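Local coordinates for alginate lyase A1-II' (PDB 2Z42), which probably cleaves alginate by beta-elimination, as a polysaccharide lyase whose catalytic domain has the concanavalin-like beta-sandwich fold, at residues F51-T56 with A202-Q207; K96-P101 with S215-L220. All coordinates share one frame; numbering follows the deposited sequence.

Contact 1: F51-T56 with A202-Q207; sequences FWAPTT and AGNYVQ. With SO4 (sulfate ion), chain C.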
ATOM      1  N   PHE A  51       4.401   2.873  11.085  1.00  7.50           N
ATOM      2  CA  PHE A  51       5.072   1.723  10.499  1.00  7.46           C
ATOM      3  C   PHE A  51       6.556   2.033  10.405  1.00  7.53           C
ATOM      4  O   PHE A  51       6.933   3.016   9.744  1.00  7.65           O
ATOM      5  CB  PHE A  51       4.580   1.540   9.060  1.00  7.15           C
ATOM      6  CG  PHE A  51       3.101   1.306   8.928  1.00  7.16           C
ATOM      7  CD1 PHE A  51       2.595   0.011   8.843  1.00  7.32           C
ATOM      8  CD2 PHE A  51       2.207   2.381   8.828  1.00  6.58           C
ATOM      9  CE1 PHE A  51       1.219  -0.218   8.690  1.00  7.18           C
ATOM     10  CE2 PHE A  51       0.835   2.156   8.683  1.00  7.27           C
ATOM     11  CZ  PHE A  51       0.334   0.846   8.623  1.00  6.94           C
ATOM     12  N   TRP A  52       7.383   1.182  11.008  1.00  9.13           N
ATOM     13  CA  TRP A  52       8.850   1.340  10.979  1.00  8.79           C
ATOM     14  C   TRP A  52       9.452   0.112  10.323  1.00  8.61           C
ATOM     15  O   TRP A  52       9.068  -1.017  10.636  1.00  8.75           O
ATOM     16  CB  TRP A  52       9.427   1.528  12.390  1.00  9.32           C
ATOM     17  CG  TRP A  52      10.941   1.570  12.407  1.00 11.07           C
ATOM     18  CD1 TRP A  52      11.734   2.643  12.105  1.00 10.45           C
ATOM     19  CD2 TRP A  52      11.829   0.484  12.707  1.00  9.92           C
ATOM     20  NE1 TRP A  52      13.058   2.298  12.213  1.00 10.09           N
ATOM     21  CE2 TRP A  52      13.151   0.982  12.582  1.00 10.72           C
ATOM     22  CE3 TRP A  52      11.638  -0.847  13.107  1.00 11.03           C
ATOM     23  CZ2 TRP A  52      14.282   0.181  12.814  1.00 10.01           C
ATOM     24  CZ3 TRP A  52      12.763  -1.645  13.352  1.00  9.37           C
ATOM     25  CH2 TRP A  52      14.068  -1.120  13.199  1.00 10.29           C
ATOM     26  N   ALA A  53      10.390   0.327   9.410  1.00  9.07           N
ATOM     27  CA  ALA A  53      11.055  -0.804   8.755  1.00  9.50           C
ATOM     28  C   ALA A  53      12.507  -0.482   8.487  1.00  9.55           C
ATOM     29  O   ALA A  53      12.795   0.543   7.917  1.00  9.94           O
ATOM     30  CB  ALA A  53      10.361  -1.163   7.455  1.00 10.16           C
ATOM     31  N   PRO A  54      13.417  -1.377   8.895  1.00 10.12           N
ATOM     32  CA  PRO A  54      14.837  -1.188   8.610  1.00 10.80           C
ATOM     33  C   PRO A  54      15.231  -1.699   7.230  1.00 10.91           C
ATOM     34  O   PRO A  54      14.664  -2.689   6.752  1.00 10.94           O
ATOM     35  CB  PRO A  54      15.501  -2.038   9.674  1.00 10.03           C
ATOM     36  CG  PRO A  54      14.558  -3.176   9.880  1.00 10.75           C
ATOM     37  CD  PRO A  54      13.173  -2.603   9.686  1.00 10.35           C
ATOM     38  N   THR A  55      16.199  -1.036   6.591  1.00 10.89           N
ATOM     39  CA  THR A  55      16.660  -1.471   5.260  1.00 10.95           C
ATOM     40  C   THR A  55      17.323  -2.849   5.310  1.00 10.92           C
ATOM     41  O   THR A  55      17.473  -3.500   4.287  1.00 10.95           O
ATOM     42  CB  THR A  55      17.638  -0.456   4.640  1.00 11.13           C
ATOM     43  OG1 THR A  55      18.804  -0.354   5.466  1.00 12.08           O
ATOM     44  CG2 THR A  55      16.964   0.911   4.581  1.00 10.94           C
ATOM     45  N   THR A  56      17.736  -3.262   6.515  1.00 11.55           N
ATOM     46  CA  THR A  56      18.365  -4.561   6.754  1.00 12.77           C
ATOM     47  C   THR A  56      17.331  -5.676   7.024  1.00 12.50           C
ATOM     48  O   THR A  56      17.690  -6.841   7.288  1.00 13.14           O
ATOM     49  CB  THR A  56      19.308  -4.475   7.969  1.00 12.80           C
ATOM     50  OG1 THR A  56      18.630  -3.807   9.038  1.00 15.39           O
ATOM     51  CG2 THR A  56      20.589  -3.710   7.625  1.00 15.40           C
ATOM     52  N   ALA A 202      -1.191  -0.619   2.273  1.00  6.38           N
ATOM     53  CA  ALA A 202      -0.823   0.690   2.813  1.00  6.98           C
ATOM     54  C   ALA A 202       0.108   0.494   3.977  1.00  6.33           C
ATOM     55  O   ALA A 202      -0.127  -0.373   4.813  1.00  7.74           O
ATOM     56  CB  ALA A 202      -2.032   1.481   3.247  1.00  7.08           C
ATOM     57  N   GLY A 203       1.158   1.310   4.036  1.00  5.90           N
ATOM     58  CA  GLY A 203       2.122   1.223   5.141  1.00  5.87           C
ATOM     59  C   GLY A 203       3.466   1.766   4.720  1.00  5.96           C
ATOM     60  O   GLY A 203       3.560   2.911   4.275  1.00  6.13           O
ATOM     61  N   ASN A 204       4.504   0.944   4.845  1.00  6.18           N
ATOM     62  CA  ASN A 204       5.868   1.414   4.686  1.00  6.28           C
ATOM     63  C   ASN A 204       6.659   0.319   3.999  1.00  6.82           C
ATOM     64  O   ASN A 204       7.137  -0.619   4.648  1.00  7.40           O
ATOM     65  CB  ASN A 204       6.455   1.714   6.072  1.00  6.93           C
ATOM     66  CG  ASN A 204       7.872   2.246   6.002  1.00  7.96           C
ATOM     67  OD1 ASN A 204       8.458   2.339   4.916  1.00 10.24           O
ATOM     68  ND2 ASN A 204       8.429   2.615   7.161  1.00  8.22           N
ATOM     69  N   TYR A 205       6.770   0.438   2.679  1.00  6.94           N
ATOM     70  CA  TYR A 205       7.528  -0.530   1.894  1.00  7.42           C
ATOM     71  C   TYR A 205       8.812   0.204   1.488  1.00  8.61           C
ATOM     72  O   TYR A 205       8.818   1.082   0.603  1.00  8.60           O
ATOM     73  CB  TYR A 205       6.664  -0.969   0.712  1.00  8.04           C
ATOM     74  CG  TYR A 205       7.283  -1.890  -0.304  1.00  8.02           C
ATOM     75  CD1 TYR A 205       8.223  -2.862   0.056  1.00 10.43           C
ATOM     76  CD2 TYR A 205       6.880  -1.815  -1.643  1.00 10.43           C
ATOM     77  CE1 TYR A 205       8.768  -3.716  -0.903  1.00 10.49           C
ATOM     78  CE2 TYR A 205       7.408  -2.666  -2.594  1.00  9.14           C
ATOM     79  CZ  TYR A 205       8.357  -3.602  -2.224  1.00 10.41           C
ATOM     80  OH  TYR A 205       8.874  -4.448  -3.174  1.00 11.79           O
ATOM     81  N   VAL A 206       9.880  -0.106   2.209  1.00  8.85           N
ATOM     82  CA  VAL A 206      11.071   0.741   2.194  1.00  9.61           C
ATOM     83  C   VAL A 206      11.952   0.447   0.971  1.00  9.18           C
ATOM     84  O   VAL A 206      12.462  -0.655   0.840  1.00  9.61           O
ATOM     85  CB  VAL A 206      11.846   0.680   3.546  1.00 10.30           C
ATOM     86  CG1 VAL A 206      12.334  -0.720   3.869  1.00 12.52           C
ATOM     87  CG2 VAL A 206      13.012   1.623   3.524  1.00 11.12           C
ATOM     88  N   GLN A 207      12.121   1.428   0.063  1.00  8.72           N
ATOM     89  CA  GLN A 207      12.830   1.159  -1.202  1.00  9.42           C
ATOM     90  C   GLN A 207      14.338   1.297  -1.046  1.00 10.11           C
ATOM     91  O   GLN A 207      14.982   2.097  -1.751  1.00 10.35           O
ATOM     92  CB  GLN A 207      12.323   2.063  -2.328  1.00  9.09           C
ATOM     93  CG  GLN A 207      10.820   2.011  -2.498  1.00  8.85           C
ATOM     94  CD  GLN A 207      10.315   0.635  -2.916  1.00 10.72           C
ATOM     95  OE1 GLN A 207      10.497   0.214  -4.064  1.00 12.14           O
ATOM     96  NE2 GLN A 207       9.668  -0.078  -1.983  1.00 10.35           N
TER
HETATM   97  S   SO4 C 402       8.159  -5.018  -6.541  1.00 60.78           S
HETATM   98  O1  SO4 C 402       7.706  -3.870  -5.758  1.00 60.02           O
HETATM   99  O2  SO4 C 402       8.873  -5.961  -5.683  1.00 60.98           O
HETATM  100  O3  SO4 C 402       7.019  -5.702  -7.144  1.00 60.68           O
HETATM  101  O4  SO4 C 402       9.048  -4.562  -7.604  1.00 60.97           O
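The two sheets of a concanavalin-like beta-sandwich, the jelly roll of this alginate lyase family, face each other where Phe51, Ala53 and Thr55 meet Gly203, Asn204 and Val206. Strand 51-54 belongs to one sheet and strand 204-206 to the other; their axes run 7.2 Å apart and nearly parallel, at 16°, so side chains rather than backbone bonds fill the interface. Phe51 lies flat against the corner at Gly203, whose CA sits 3.6 Å from the ring centroid and almost on the ring normal, a CH-pi contact over one face. With CG anti to its carbonyl carbon (chi1 -60°), the ring is carried back toward the N-terminal end of the strand, over Gly203, and also meets Phe41, Leu70 and Leu220. A beta carbon at position 203 would come tight against Phe51 CE1, and the backbone angles there also suit glycine. An alanine in place of Phe51 would remove the ring, and Gly203 CA would probably be left without its aromatic cover, opening a gap between the sheets.

The polar link is Asn204 ND2 to Phe51 O, 3.0 Å long with an N-H...O angle of 160°. The oxygen lies close to the amide plane of Asn204, whereas the donor stands above the carbonyl plane of Phe51. A weak bond from the same ND2 reaches Ala216 O on strand 215-228, neighbour of 49-54 in its sheet. On the far side of strand 204-206, Tyr205 OH donates to O1 of a probable crystallisation sulfate, 2.9 Å away, which also binds Ser64. Farther along, Ala53 CB touches Val206 CG1 at 4.1 Å, while the side chains of Val206 and Thr55 cross at about a right angle, with Val206 CG2, anti to its backbone N, 4.2 Å from Thr55 CG2.

Contact 2: K96-P101 with S215-L220; sequences KTVQLP and SAIAKL
Strands 96-99 and 215-220 run antiparallel, their axes 4.7 Å apart at 153°. Lys96 and Lys219 form a hydrogen-bonded pair, with Lys219 N to Lys96 O at 2.9 Å and the donor nearly in line with the C=O. Beyond the non-hydrogen-bonded pair Thr97-Ala218 the register slips by one residue: Val98 and Gln99 both face Ile217 in a classic beta bulge. Ile217 O is gripped by two amides, Val98 N at 2.9 Å and Gln99 N at 3.3 Å, the latter on a lone pair in the carbonyl plane. The bulge lies within the seven-stranded sheet of the sandwich, where strand 215-228 is flanked by 88-99 and 49-54. Val98 CG1 packs on Ile217 CG2 at 3.8 Å and against the extended aliphatic chain of Lys219, whose NZ reaches salt bridges with Asp44 and Asp46. Gln99, with CG anti to the backbone N (chi1 179°) and the chain extended through CD, reaches across to Ser215 on the neighbouring strand; its NE2 bonds Ser215 O at 3.1 Å, almost straight, from above the carbonyl plane. Past the bulge, a water accepts from Ser215 N and donates to Leu100 O, and Pro101 CD meets Ala216 CB at 3.9 Å.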
ATOM      1  N   LYS A  96       1.473  10.771   6.685  1.00 11.05           N
ATOM      2  CA  LYS A  96       2.709  11.511   6.418  1.00 11.68           C
ATOM      3  C   LYS A  96       3.886  10.562   6.514  1.00 11.30           C
ATOM      4  O   LYS A  96       3.805   9.511   7.155  1.00 10.96           O
ATOM      5  CB  LYS A  96       2.900  12.675   7.398  1.00 12.26           C
ATOM      6  CG  LYS A  96       3.089  12.248   8.839  1.00 13.65           C
ATOM      7  CD  LYS A  96       3.454  13.419   9.743  1.00 14.44           C
ATOM      8  CE  LYS A  96       2.381  14.477   9.710  1.00 17.83           C
ATOM      9  NZ  LYS A  96       2.933  15.809  10.127  1.00 22.70           N
ATOM     10  N   THR A  97       4.976  10.922   5.854  1.00 11.43           N
ATOM     11  CA  THR A  97       6.204  10.154   5.947  1.00 11.79           C
ATOM     12  C   THR A  97       7.123  10.969   6.823  1.00 12.99           C
ATOM     13  O   THR A  97       7.354  12.146   6.536  1.00 12.87           O
ATOM     14  CB  THR A  97       6.812   9.907   4.556  1.00 12.10           C
ATOM     15  OG1 THR A  97       5.988   8.958   3.864  1.00 11.15           O
ATOM     16  CG2 THR A  97       8.239   9.381   4.650  1.00 11.53           C
ATOM     17  N   VAL A  98       7.628  10.354   7.893  1.00 13.39           N
ATOM     18  CA  VAL A  98       8.438  11.087   8.871  1.00 14.95           C
ATOM     19  C   VAL A  98       9.954  10.871   8.734  1.00 14.67           C
ATOM     20  O   VAL A  98      10.750  11.777   9.031  1.00 15.63           O
ATOM     21  CB  VAL A  98       7.892  10.972  10.364  1.00 16.42           C
ATOM     22  CG1 VAL A  98       6.533  10.251  10.490  1.00 16.84           C
ATOM     23  CG2 VAL A  98       8.963  10.529  11.372  1.00 16.62           C
ATOM     24  N   GLN A  99      10.354   9.691   8.269  1.00 13.87           N
ATOM     25  CA  GLN A  99      11.761   9.371   8.107  1.00 13.22           C
ATOM     26  C   GLN A  99      11.983   8.490   6.880  1.00 12.59           C
ATOM     27  O   GLN A  99      11.208   7.565   6.613  1.00 11.60           O
ATOM     28  CB  GLN A  99      12.292   8.683   9.368  1.00 12.69           C
ATOM     29  CG  GLN A  99      13.753   8.280   9.323  1.00 13.69           C
ATOM     30  CD  GLN A  99      14.214   7.679  10.625  1.00 14.92           C
ATOM     31  OE1 GLN A  99      14.211   8.340  11.669  1.00 16.44           O
ATOM     32  NE2 GLN A  99      14.606   6.419  10.580  1.00 15.78           N
ATOM     33  N   LEU A 100      13.043   8.811   6.136  1.00 12.33           N
ATOM     34  CA  LEU A 100      13.396   8.103   4.923  1.00 11.85           C
ATOM     35  C   LEU A 100      14.667   7.267   5.090  1.00 11.43           C
ATOM     36  O   LEU A 100      15.520   7.594   5.934  1.00 11.59           O
ATOM     37  CB  LEU A 100      13.587   9.116   3.774  1.00 12.02           C
ATOM     38  CG  LEU A 100      12.302   9.791   3.314  1.00 13.28           C
ATOM     39  CD1 LEU A 100      12.638  11.044   2.477  1.00 13.63           C
ATOM     40  CD2 LEU A 100      11.451   8.818   2.514  1.00 13.11           C
ATOM     41  N   PRO A 101      14.819   6.208   4.276  1.00 11.85           N
ATOM     42  CA  PRO A 101      16.061   5.466   4.241  1.00 11.68           C
ATOM     43  C   PRO A 101      17.081   6.253   3.412  1.00 12.42           C
ATOM     44  O   PRO A 101      16.740   7.284   2.841  1.00 12.68           O
ATOM     45  CB  PRO A 101      15.673   4.202   3.483  1.00 12.11           C
ATOM     46  CG  PRO A 101      14.673   4.697   2.491  1.00 11.58           C
ATOM     47  CD  PRO A 101      13.863   5.706   3.256  1.00 11.04           C
ATOM     48  N   SER A 215      16.581   3.242   8.090  1.00 11.70           N
ATOM     49  CA  SER A 215      15.201   2.813   8.285  1.00 11.76           C
ATOM     50  C   SER A 215      14.248   3.933   7.922  1.00 11.36           C
ATOM     51  O   SER A 215      14.663   5.094   7.806  1.00 11.76           O
ATOM     52  CB  SER A 215      14.974   2.399   9.739  1.00 12.23           C
ATOM     53  OG  SER A 215      15.105   3.510  10.627  1.00 12.08           O
ATOM     54  N   ALA A 216      12.979   3.578   7.753  1.00 10.32           N
ATOM     55  CA  ALA A 216      11.951   4.562   7.421  1.00  9.26           C
ATOM     56  C   ALA A 216      10.776   4.506   8.387  1.00  9.10           C
ATOM     57  O   ALA A 216      10.514   3.467   9.000  1.00  7.82           O
ATOM     58  CB  ALA A 216      11.449   4.341   5.998  1.00  8.53           C
ATOM     59  N   ILE A 217      10.068   5.625   8.494  1.00  8.53           N
ATOM     60  CA  ILE A 217       8.850   5.703   9.312  1.00  9.52           C
ATOM     61  C   ILE A 217       7.770   6.364   8.467  1.00  9.90           C
ATOM     62  O   ILE A 217       7.978   7.451   7.936  1.00  9.57           O
ATOM     63  CB  ILE A 217       9.074   6.528  10.606  1.00  9.70           C
ATOM     64  CG1 ILE A 217      10.134   5.873  11.492  1.00  9.84           C
ATOM     65  CG2 ILE A 217       7.735   6.753  11.352  1.00 10.73           C
ATOM     66  CD1 ILE A 217      10.545   6.732  12.700  1.00 10.30           C
ATOM     67  N   ALA A 218       6.628   5.697   8.347  1.00  8.74           N
ATOM     68  CA  ALA A 218       5.436   6.285   7.757  1.00  8.70           C
ATOM     69  C   ALA A 218       4.281   6.159   8.748  1.00  8.35           C
ATOM     70  O   ALA A 218       4.241   5.231   9.556  1.00  9.10           O
ATOM     71  CB  ALA A 218       5.096   5.615   6.427  1.00  8.98           C
ATOM     72  N   LYS A 219       3.358   7.106   8.669  1.00  8.77           N
ATOM     73  CA  LYS A 219       2.196   7.181   9.559  1.00  8.83           C
ATOM     74  C   LYS A 219       0.910   7.313   8.753  1.00  8.69           C
ATOM     75  O   LYS A 219       0.892   7.976   7.691  1.00  8.55           O
ATOM     76  CB  LYS A 219       2.315   8.421  10.450  1.00  9.92           C
ATOM     77  CG  LYS A 219       3.321   8.319  11.565  1.00 12.44           C
ATOM     78  CD  LYS A 219       3.237   9.564  12.429  1.00 14.17           C
ATOM     79  CE  LYS A 219       4.001   9.407  13.701  1.00 16.76           C
ATOM     80  NZ  LYS A 219       3.797  10.626  14.557  1.00 15.92           N
ATOM     81  N   LEU A 220      -0.160   6.727   9.300  1.00  8.52           N
ATOM     82  CA  LEU A 220      -1.524   6.914   8.830  1.00  9.08           C
ATOM     83  C   LEU A 220      -2.443   7.434   9.940  1.00  9.23           C
ATOM     84  O   LEU A 220      -2.407   6.934  11.077  1.00  9.05           O
ATOM     85  CB  LEU A 220      -2.104   5.610   8.283  1.00  9.13           C
ATOM     86  CG  LEU A 220      -1.374   5.063   7.049  1.00  8.87           C
ATOM     87  CD1 LEU A 220      -1.935   3.685   6.717  1.00  8.18           C
ATOM     88  CD2 LEU A 220      -1.542   6.011   5.880  1.00  7.60           C
TER
HETATM   89  O   HOH W   1      17.243   6.288   7.848  1.00 17.74           O

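How the contacts relate
The two contacts lie about 8 Å apart, centre to centre, and differ in kind: contact 2 joins neighbouring strands within the seven-stranded sheet, whereas contact 1 bridges from that sheet to the other layer of the sandwich. Strand 49-54 pairs with 215-228, so residues 51-56 and 96-101 lie on opposite sides of the shared strand. Phe51 N probably bonds Ala218 O at 2.8 Å, and Val206 packs on both Ala216 and Pro101. Along the chain the segments alternate, 51-56, 96-101, 202-207, then 215-220; the two earlier ones lie in the seven-stranded sheet, and the chain later passes through the other sheet at 204-206 before returning to insert strand 215-228 between 49-54 and 88-99.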